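Glycosyl hydrolases family 2, sugar binding domain protein (Bacteroides uniformis str. 3978 T3 ii, PDB 6D1P) is a beta-glucuronidase of glycoside hydrolase family 2 from a human gut bacterium, which probably hydrolyses O-glycosidic bonds. Local coordinates at residues T460-I465 and I474-S479; F310-P315 and A504-L509; M95-N100 and G159-I164. All blocks are in the same frame, centred on the assembly; numbering follows the deposited sequence.

In the fold
Contacts 1 and 2 sit side by side in the TIM barrel domain, their centres 10 Å apart, and are joined through their backbones. Residues 474-479 use one edge to pair with 460-465 in contact 1 and the other to meet 504-509 of contact 2: Tyr478 N lies 2.9 Å from Arg507 O and Tyr478 O 3.0 Å from Leu509 N, both probable hydrogen bonds. Contact 3 belongs to the separate sugar binding domain, its centre 47 Å from that of contact 1 and 56 Å from that of contact 2, across the chain's centre from the latter. A glycerol, probably from the crystallisation liquor, lies about 4 Å from the Arg461 side chain in contact 1.

Contact 1 of 3, residues T460-I465 and I474-S479; sequences TRSTAI and IVDVYS
Thr463 and Asp476 trade bonds in both directions. The backbone N of Thr463 donates to Asp476 OD2 over 2.9 Å, almost straight at 169° and onto the anti lone pair, while Asp476 N donates back to Thr463 OG1 at 3.1 Å. OG1 gets there because chi1 of 66° sets it in the crowded position between N and the carbonyl carbon. Each of these side-chain oxygens has a second partner on helix 440-457: His451 ND1 for OG1 and His455 NE2 for OD2, so the helix is tied to the beginning of this strand pair. From here on the two segments run as neighbouring parallel strands of the TIM barrel, Ala464 level with Val477 and Ile465 with Tyr478. Val477 N binds Thr463 O at 2.9 Å, nearly along the C=O axis. Val477 O receives a weak bond from Ile465 N at 3.4 Å and a CA-H...O contact from Ala464 CA at 3.0 Å. Ser479 N then closes on Ile465 O at 3.2 Å. Ile465 wedges its CG2 against Val475 CG1 and sets CG1 at the edge of the Tyr478 ring, 3.9 Å from CD1; the phenol OH is hydrogen-bonded to Glu469 OE1 and Cys468 N. Arg461 leads away, NE and NH2 binding the carbonyls of Val420, Arg415 and His417, NH1 in a salt bridge with Asp458.

Contact 2 of 3, residues F310-P315 and A504-L509; sequences FEEKGP and ATTRFL
A beta hairpin lies across the N-terminal end of the TIM barrel here, its type II turn from Glu311 to Gly314 set against the loop that leads into strand 510-511. Arg507 reaches along the hairpin with its chain extended from CG to NE, CD resting on Phe310 CB at 3.8 Å. NE donates to Phe310 O at 2.8 Å; the oxygen stays close to the guanidinium plane, yet NE sits well above the carbonyl plane, 43° out of it. One face of the guanidinium looks onto Glu312 N. The Glu312 carboxylate stands out of that plane, OE1 4.6 Å from Arg507 NH1, so the two feel each other's charge without a salt bridge, and a water at the guanidinium edge joins OE1 to NH2, the latter weakly. Glu312, extended beyond CG, crosses Thr506 obliquely with OE2 3.4 Å from the methyl CG2. On the barrel side, the Phe310 ring points in among Ile421, Leu422 and Val477, CE1 meeting Leu509 CD2 at 4.4 Å. A second water bridges Gly314 O and Phe508 N. At the turn itself Lys313 N gives Thr506 O a straight bond of 2.8 Å (172°), and its side chain, bent at chi2 (-69°), folds back until NZ makes a weak 3.4 Å bond to Thr505 O.

Contact 3 of 3, residues M95-N100 and G159-I164; sequences MLNIEN and GGKIPI
Two adjacent antiparallel strands of the jelly-roll beta sandwich that forms the sugar binding domain meet here, the end of strand 89-96 against the start of strand 162-169. Leu96 and Ile162 are a hydrogen-bonded pair: Leu96 N donates to Ile162 O at 2.8 Å, and Ile162 N returns a bond of 2.9 Å to Leu96 O, both lying in the plane of the accepting carbonyl. Met95 and Pro163 form the next, non-hydrogen-bonded pair, and Met95 CA adds a CA-H...O contact to Ile162 O. Past Leu96 the strand gives out, and the chains diverge.

Leu96 and Ile162 share the face turned to the sandwich interior, where Ile164 reaches Leu109 of the facing sheet. Leu96 crosses Ile164 obliquely, CD1 3.9 Å from CG1, a diagonal contact two residues beyond its own partner Ile162. Ile98 comes in at about a right angle to Ile162, its tip CD1 against CG1, also at 3.9 Å, while helix 142-149 packs Val145 on Ile98 and Phe148 on Ile162. The face with Met95 and Pro163 is lined differently. Met95, bent at chi2 and chi3, brings SD to within 4.1 Å of Pro163 CB, with Phe158 touching both, and its CG lies across Lys161 CB. Lys161, bent at chi3 (95°), crosses the Asn97 side chain obliquely, Asn97 OD1 only 3.1 Å from Lys161 CG and Asn97 ND2 beside Lys161 CE. Gly159 and Gly160, both at positive phi, carry the backbone out of the preceding helix and round to the strand. There a water links the two diverging chains, donating to Gly160 O at a short 2.5 Å and accepting from Ile98 N at 3.3 Å.

Contact 1 of 3, residues T460-I465 and I474-S479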
loop_
_atom_site.group_PDB
_atom_site.type_symbol
_atom_site.label_atom_id
_atom_site.label_comp_id
_atom_site.label_asym_id
_atom_site.label_seq_id
_atom_site.Cartn_x
_atom_site.Cartn_y
_atom_site.Cartn_z
ATOM N N THR A 460 -17.948 -24.247 34.989
ATOM C CA THR A 460 -17.033 -25.384 35.132
ATOM C C THR A 460 -15.572 -25.016 34.920
ATOM O O THR A 460 -14.714 -25.897 35.042
ATOM C CB THR A 460 -17.387 -26.533 34.163
ATOM O OG1 THR A 460 -16.894 -26.240 32.843
ATOM C CG2 THR A 460 -18.900 -26.776 34.103
ATOM N N ARG A 461 -15.252 -23.760 34.602
ATOM C CA ARG A 461 -13.871 -23.396 34.309
ATOM C C ARG A 461 -13.479 -22.148 35.080
ATOM O O ARG A 461 -14.330 -21.414 35.584
ATOM C CB ARG A 461 -13.662 -23.201 32.813
ATOM C CG ARG A 461 -13.845 -24.493 32.014
ATOM C CD ARG A 461 -13.400 -24.290 30.585
ATOM N NE ARG A 461 -13.494 -25.479 29.751
ATOM C CZ ARG A 461 -14.634 -25.962 29.268
ATOM N NH1 ARG A 461 -15.788 -25.390 29.571
ATOM N NH2 ARG A 461 -14.614 -27.039 28.497
ATOM N N SER A 462 -12.176 -21.925 35.188
ATOM C CA SER A 462 -11.665 -20.767 35.911
ATOM C C SER A 462 -11.309 -19.623 34.960
ATOM O O SER A 462 -10.880 -19.841 33.821
ATOM C CB SER A 462 -10.442 -21.140 36.755
ATOM O OG SER A 462 -10.838 -21.961 37.833
ATOM N N THR A 463 -11.503 -18.396 35.449
ATOM C CA THR A 463 -11.059 -17.196 34.763
ATOM C C THR A 463 -9.633 -16.861 35.171
ATOM O O THR A 463 -9.203 -17.134 36.297
ATOM C CB THR A 463 -11.969 -16.003 35.065
ATOM O OG1 THR A 463 -11.865 -15.659 36.444
ATOM C CG2 THR A 463 -13.411 -16.319 34.724
ATOM N N ALA A 464 -8.893 -16.280 34.225
ATOM C CA ALA A 464 -7.543 -15.792 34.460
ATOM C C ALA A 464 -7.379 -14.424 33.793
ATOM O O ALA A 464 -8.153 -14.056 32.904
ATOM C CB ALA A 464 -6.495 -16.785 33.925
ATOM N N ILE A 465 -6.369 -13.661 34.244
ATOM C CA ILE A 465 -5.788 -12.565 33.469
ATOM C C ILE A 465 -4.289 -12.552 33.722
ATOM O O ILE A 465 -3.779 -13.262 34.590
ATOM C CB ILE A 465 -6.373 -11.174 33.800
ATOM C CG1 ILE A 465 -6.102 -10.822 35.270
ATOM C CG2 ILE A 465 -7.847 -11.088 33.408
ATOM C CD1 ILE A 465 -6.624 -9.457 35.711
ATOM N N ILE A 474 -9.748 -10.186 41.261
ATOM C CA ILE A 474 -11.083 -10.383 40.705
ATOM C C ILE A 474 -11.243 -11.788 40.149
ATOM O O ILE A 474 -12.271 -12.433 40.369
ATOM C CB ILE A 474 -11.376 -9.316 39.633
ATOM C CG1 ILE A 474 -11.715 -7.973 40.269
ATOM C CG2 ILE A 474 -12.534 -9.750 38.734
ATOM C CD1 ILE A 474 -11.649 -6.802 39.276
ATOM N N VAL A 475 -10.242 -12.288 39.425
ATOM C CA VAL A 475 -10.351 -13.553 38.696
ATOM C C VAL A 475 -10.001 -14.748 39.572
ATOM O O VAL A 475 -9.542 -14.596 40.714
ATOM C CB VAL A 475 -9.430 -13.559 37.468
ATOM C CG1 VAL A 475 -9.803 -12.450 36.520
ATOM C CG2 VAL A 475 -7.979 -13.419 37.929
ATOM N N ASP A 476 -10.180 -15.954 39.030
ATOM C CA ASP A 476 -9.794 -17.135 39.792
ATOM C C ASP A 476 -8.278 -17.319 39.816
ATOM O O ASP A 476 -7.697 -17.536 40.881
ATOM C CB ASP A 476 -10.494 -18.361 39.230
ATOM C CG ASP A 476 -11.993 -18.209 39.242
ATOM O OD1 ASP A 476 -12.544 -17.951 40.341
ATOM O OD2 ASP A 476 -12.617 -18.332 38.164
ATOM N N VAL A 477 -7.610 -17.204 38.662
ATOM C CA VAL A 477 -6.182 -17.472 38.561
ATOM C C VAL A 477 -5.466 -16.257 37.978
ATOM O O VAL A 477 -5.935 -15.641 37.017
ATOM C CB VAL A 477 -5.908 -18.733 37.718
ATOM C CG1 VAL A 477 -4.426 -19.009 37.674
ATOM C CG2 VAL A 477 -6.656 -19.938 38.294
ATOM N N TYR A 478 -4.312 -15.927 38.548
ATOM C CA TYR A 478 -3.625 -14.695 38.207
ATOM C C TYR A 478 -2.175 -14.962 37.837
ATOM O O TYR A 478 -1.500 -15.777 38.479
ATOM C CB TYR A 478 -3.662 -13.690 39.357
ATOM C CG TYR A 478 -2.947 -12.422 38.999
ATOM C CD1 TYR A 478 -3.528 -11.520 38.132
ATOM C CD2 TYR A 478 -1.681 -12.144 39.493
ATOM C CE1 TYR A 478 -2.882 -10.359 37.769
ATOM C CE2 TYR A 478 -1.022 -10.977 39.141
ATOM C CZ TYR A 478 -1.638 -10.089 38.265
ATOM O OH TYR A 478 -1.031 -8.916 37.879
ATOM N N SER A 479 -1.700 -14.253 36.809
ATOM C CA SER A 479 -0.301 -14.254 36.409
ATOM C C SER A 479 0.247 -12.841 36.514
ATOM O O SER A 479 -0.315 -11.922 35.895
ATOM C CB SER A 479 -0.136 -14.763 34.972
ATOM O OG SER A 479 1.222 -14.693 34.580
#

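Contact 2 of 3, residues F310-P315 and A504-L509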
loop_
_atom_site.group_PDB
_atom_site.type_symbol
_atom_site.label_atom_id
_atom_site.label_comp_id
_atom_site.label_asym_id
_atom_site.label_seq_id
_atom_site.Cartn_x
_atom_site.Cartn_y
_atom_site.Cartn_z
ATOM N N PHE A 310 -7.275 -25.738 40.974
ATOM C CA PHE A 310 -6.185 -24.852 41.344
ATOM C C PHE A 310 -6.260 -24.644 42.846
ATOM O O PHE A 310 -7.250 -24.096 43.349
ATOM C CB PHE A 310 -6.271 -23.518 40.605
ATOM C CG PHE A 310 -6.050 -23.632 39.123
ATOM C CD1 PHE A 310 -4.770 -23.523 38.591
ATOM C CD2 PHE A 310 -7.112 -23.858 38.269
ATOM C CE1 PHE A 310 -4.552 -23.642 37.233
ATOM C CE2 PHE A 310 -6.905 -23.964 36.899
ATOM C CZ PHE A 310 -5.625 -23.863 36.384
ATOM N N GLU A 311 -5.226 -25.095 43.559
ATOM C CA GLU A 311 -5.232 -25.047 45.017
ATOM C C GLU A 311 -4.820 -23.659 45.486
ATOM O O GLU A 311 -3.844 -23.083 44.987
ATOM C CB GLU A 311 -4.298 -26.119 45.605
ATOM C CG GLU A 311 -4.511 -26.432 47.110
ATOM C CD GLU A 311 -3.777 -27.706 47.591
ATOM O OE1 GLU A 311 -2.546 -27.842 47.389
ATOM O OE2 GLU A 311 -4.439 -28.585 48.186
ATOM N N GLU A 312 -5.577 -23.126 46.446
ATOM C CA GLU A 312 -5.258 -21.837 47.040
ATOM C C GLU A 312 -3.872 -21.871 47.654
ATOM O O GLU A 312 -3.574 -22.737 48.480
ATOM C CB GLU A 312 -6.302 -21.491 48.087
ATOM C CG GLU A 312 -6.110 -20.139 48.734
ATOM C CD GLU A 312 -7.403 -19.642 49.333
ATOM O OE1 GLU A 312 -8.353 -20.453 49.409
ATOM O OE2 GLU A 312 -7.484 -18.450 49.695
ATOM N N LYS A 313 -3.007 -20.951 47.227
ATOM C CA LYS A 313 -1.604 -20.929 47.651
ATOM C C LYS A 313 -0.884 -22.237 47.335
ATOM O O LYS A 313 0.165 -22.538 47.923
ATOM C CB LYS A 313 -1.480 -20.612 49.152
ATOM C CG LYS A 313 -2.031 -19.280 49.596
ATOM C CD LYS A 313 -1.193 -18.126 49.058
ATOM C CE LYS A 313 -1.729 -16.773 49.493
ATOM N NZ LYS A 313 -0.917 -15.687 48.881
ATOM N N GLY A 314 -1.422 -23.037 46.415
ATOM C CA GLY A 314 -0.824 -24.317 46.101
ATOM C C GLY A 314 -0.741 -24.614 44.633
ATOM O O GLY A 314 -0.969 -23.742 43.807
ATOM N N PRO A 315 -0.432 -25.850 44.268
ATOM C CA PRO A 315 -0.249 -26.154 42.848
ATOM C C PRO A 315 -1.535 -26.581 42.171
ATOM O O PRO A 315 -2.661 -26.256 42.609
ATOM C CB PRO A 315 0.770 -27.302 42.878
ATOM C CG PRO A 315 0.482 -28.031 44.152
ATOM C CD PRO A 315 -0.045 -26.962 45.150
ATOM N N ALA A 504 1.856 -13.843 46.711
ATOM C CA ALA A 504 1.152 -12.568 46.570
ATOM C C ALA A 504 -0.241 -12.685 45.960
ATOM O O ALA A 504 -0.872 -11.658 45.689
ATOM C CB ALA A 504 1.981 -11.591 45.726
ATOM N N THR A 505 -0.736 -13.890 45.723
ATOM C CA THR A 505 -2.024 -13.997 45.052
ATOM C C THR A 505 -2.643 -15.332 45.421
ATOM O O THR A 505 -1.933 -16.299 45.699
ATOM C CB THR A 505 -1.881 -13.857 43.519
ATOM O OG1 THR A 505 -3.177 -13.833 42.896
ATOM C CG2 THR A 505 -1.070 -15.015 42.935
ATOM N N THR A 506 -3.972 -15.375 45.411
ATOM C CA THR A 506 -4.676 -16.570 45.860
ATOM C C THR A 506 -4.254 -17.790 45.052
ATOM O O THR A 506 -3.801 -18.801 45.608
ATOM C CB THR A 506 -6.183 -16.350 45.750
ATOM O OG1 THR A 506 -6.501 -15.052 46.245
ATOM C CG2 THR A 506 -6.939 -17.403 46.551
ATOM N N ARG A 507 -4.406 -17.711 43.730
ATOM C CA ARG A 507 -4.081 -18.809 42.826
ATOM C C ARG A 507 -3.165 -18.265 41.747
ATOM O O ARG A 507 -3.555 -17.360 40.993
ATOM C CB ARG A 507 -5.341 -19.418 42.213
ATOM C CG ARG A 507 -6.152 -20.191 43.201
ATOM C CD ARG A 507 -7.503 -20.534 42.642
ATOM N NE ARG A 507 -8.200 -21.484 43.506
ATOM C CZ ARG A 507 -8.918 -21.145 44.579
ATOM N NH1 ARG A 507 -9.040 -19.870 44.937
ATOM N NH2 ARG A 507 -9.518 -22.092 45.300
ATOM N N PHE A 508 -1.953 -18.813 41.681
ATOM C CA PHE A 508 -0.868 -18.269 40.884
ATOM C C PHE A 508 -0.582 -19.172 39.693
ATOM O O PHE A 508 -0.642 -20.402 39.801
ATOM C CB PHE A 508 0.386 -18.113 41.738
ATOM C CG PHE A 508 1.627 -17.725 40.969
ATOM C CD1 PHE A 508 2.428 -18.691 40.381
ATOM C CD2 PHE A 508 2.021 -16.397 40.888
ATOM C CE1 PHE A 508 3.584 -18.344 39.703
ATOM C CE2 PHE A 508 3.176 -16.040 40.221
ATOM C CZ PHE A 508 3.960 -17.019 39.619
ATOM N N LEU A 509 -0.241 -18.553 38.566
ATOM C CA LEU A 509 0.159 -19.281 37.375
ATOM C C LEU A 509 1.111 -18.375 36.621
ATOM O O LEU A 509 0.774 -17.214 36.372
ATOM C CB LEU A 509 -1.068 -19.636 36.531
ATOM C CG LEU A 509 -0.869 -20.434 35.248
ATOM C CD1 LEU A 509 0.003 -21.665 35.503
ATOM C CD2 LEU A 509 -2.229 -20.838 34.691
HETATM O O HOH W 1 -10.965 -20.679 47.953
HETATM O O HOH W 2 -0.782 -20.759 43.586
#

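Contact 3 of 3, residues M95-N100 and G159-I164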
loop_
_atom_site.group_PDB
_atom_site.type_symbol
_atom_site.label_atom_id
_atom_site.label_comp_id
_atom_site.label_asym_id
_atom_site.label_seq_id
_atom_site.Cartn_x
_atom_site.Cartn_y
_atom_site.Cartn_z
ATOM N N MET A 95 -17.550 -16.715 -7.567
ATOM C CA MET A 95 -18.790 -17.249 -8.117
ATOM C C MET A 95 -19.066 -18.598 -7.467
ATOM O O MET A 95 -18.187 -19.466 -7.459
ATOM C CB MET A 95 -18.662 -17.424 -9.638
ATOM C CG MET A 95 -19.695 -16.689 -10.438
ATOM S SD MET A 95 -19.493 -14.919 -10.315
ATOM C CE MET A 95 -18.372 -14.645 -11.704
ATOM N N LEU A 96 -20.280 -18.798 -6.954
ATOM C CA LEU A 96 -20.595 -20.043 -6.246
ATOM C C LEU A 96 -21.749 -20.800 -6.893
ATOM O O LEU A 96 -22.785 -20.210 -7.219
ATOM C CB LEU A 96 -20.942 -19.785 -4.778
ATOM C CG LEU A 96 -19.821 -19.322 -3.851
ATOM C CD1 LEU A 96 -20.311 -19.423 -2.425
ATOM C CD2 LEU A 96 -18.546 -20.123 -4.067
ATOM N N ASN A 97 -21.560 -22.109 -7.059
ATOM C CA ASN A 97 -22.652 -23.036 -7.340
ATOM C C ASN A 97 -23.325 -23.384 -6.025
ATOM O O ASN A 97 -22.716 -24.028 -5.167
ATOM C CB ASN A 97 -22.136 -24.300 -8.019
ATOM C CG ASN A 97 -21.835 -24.085 -9.468
ATOM O OD1 ASN A 97 -22.671 -23.561 -10.207
ATOM N ND2 ASN A 97 -20.631 -24.471 -9.895
ATOM N N ILE A 98 -24.573 -22.970 -5.863
ATOM C CA ILE A 98 -25.300 -23.149 -4.615
ATOM C C ILE A 98 -26.415 -24.160 -4.856
ATOM O O ILE A 98 -27.427 -23.842 -5.492
ATOM C CB ILE A 98 -25.826 -21.809 -4.087
ATOM C CG1 ILE A 98 -24.648 -21.020 -3.511
ATOM C CG2 ILE A 98 -26.910 -22.013 -3.040
ATOM C CD1 ILE A 98 -25.011 -19.703 -2.933
ATOM N N GLU A 99 -26.222 -25.379 -4.348
ATOM C CA GLU A 99 -27.100 -26.529 -4.573
ATOM C C GLU A 99 -27.560 -27.055 -3.214
ATOM O O GLU A 99 -27.056 -28.074 -2.735
ATOM C CB GLU A 99 -26.350 -27.685 -5.404
ATOM C CG GLU A 99 -25.615 -27.250 -6.694
ATOM C CD GLU A 99 -24.910 -28.418 -7.413
ATOM O OE1 GLU A 99 -25.312 -28.752 -8.554
ATOM O OE2 GLU A 99 -23.962 -29.007 -6.839
ATOM N N ASN A 100 -28.523 -26.373 -2.597
ATOM C CA ASN A 100 -28.978 -26.785 -1.265
ATOM C C ASN A 100 -29.876 -28.012 -1.366
ATOM O O ASN A 100 -30.937 -27.938 -1.999
ATOM C CB ASN A 100 -29.733 -25.661 -0.567
ATOM C CG ASN A 100 -29.916 -25.932 0.928
ATOM O OD1 ASN A 100 -29.636 -27.030 1.414
ATOM N ND2 ASN A 100 -30.388 -24.932 1.658
ATOM N N GLY A 159 -24.900 -17.445 -15.529
ATOM C CA GLY A 159 -25.204 -18.819 -15.854
ATOM C C GLY A 159 -25.615 -19.603 -14.632
ATOM O O GLY A 159 -25.120 -20.710 -14.394
ATOM N N GLY A 160 -26.503 -19.014 -13.834
ATOM C CA GLY A 160 -27.046 -19.675 -12.677
ATOM C C GLY A 160 -26.176 -19.673 -11.437
ATOM O O GLY A 160 -26.668 -20.049 -10.370
ATOM N N LYS A 161 -24.905 -19.275 -11.529
ATOM C CA LYS A 161 -24.063 -19.192 -10.340
ATOM C C LYS A 161 -24.330 -17.885 -9.591
ATOM O O LYS A 161 -25.003 -16.982 -10.093
ATOM C CB LYS A 161 -22.589 -19.324 -10.719
ATOM C CG LYS A 161 -22.256 -20.681 -11.313
ATOM C CD LYS A 161 -20.922 -20.690 -12.049
ATOM C CE LYS A 161 -19.779 -21.169 -11.165
ATOM N NZ LYS A 161 -18.626 -21.651 -11.990
ATOM N N ILE A 162 -23.812 -17.790 -8.374
ATOM C CA ILE A 162 -24.132 -16.696 -7.461
ATOM C C ILE A 162 -22.875 -15.870 -7.222
ATOM O O ILE A 162 -21.848 -16.427 -6.835
ATOM C CB ILE A 162 -24.704 -17.196 -6.124
ATOM C CG1 ILE A 162 -25.844 -18.186 -6.374
ATOM C CG2 ILE A 162 -25.222 -16.031 -5.300
ATOM C CD1 ILE A 162 -26.969 -17.620 -7.203
ATOM N N PRO A 163 -22.917 -14.549 -7.408
ATOM C CA PRO A 163 -21.738 -13.726 -7.114
ATOM C C PRO A 163 -21.648 -13.313 -5.650
ATOM O O PRO A 163 -22.597 -12.773 -5.063
ATOM C CB PRO A 163 -21.921 -12.506 -8.037
ATOM C CG PRO A 163 -23.359 -12.577 -8.561
ATOM C CD PRO A 163 -24.047 -13.727 -7.861
ATOM N N ILE A 164 -20.486 -13.577 -5.059
ATOM C CA ILE A 164 -20.203 -13.313 -3.655
ATOM C C ILE A 164 -19.073 -12.292 -3.582
ATOM O O ILE A 164 -18.079 -12.403 -4.306
ATOM C CB ILE A 164 -19.816 -14.612 -2.924
ATOM C CG1 ILE A 164 -20.993 -15.578 -2.938
ATOM C CG2 ILE A 164 -19.375 -14.346 -1.473
ATOM C CD1 ILE A 164 -22.236 -15.001 -2.305
HETATM O O HOH W 3 -25.827 -21.581 -8.559
#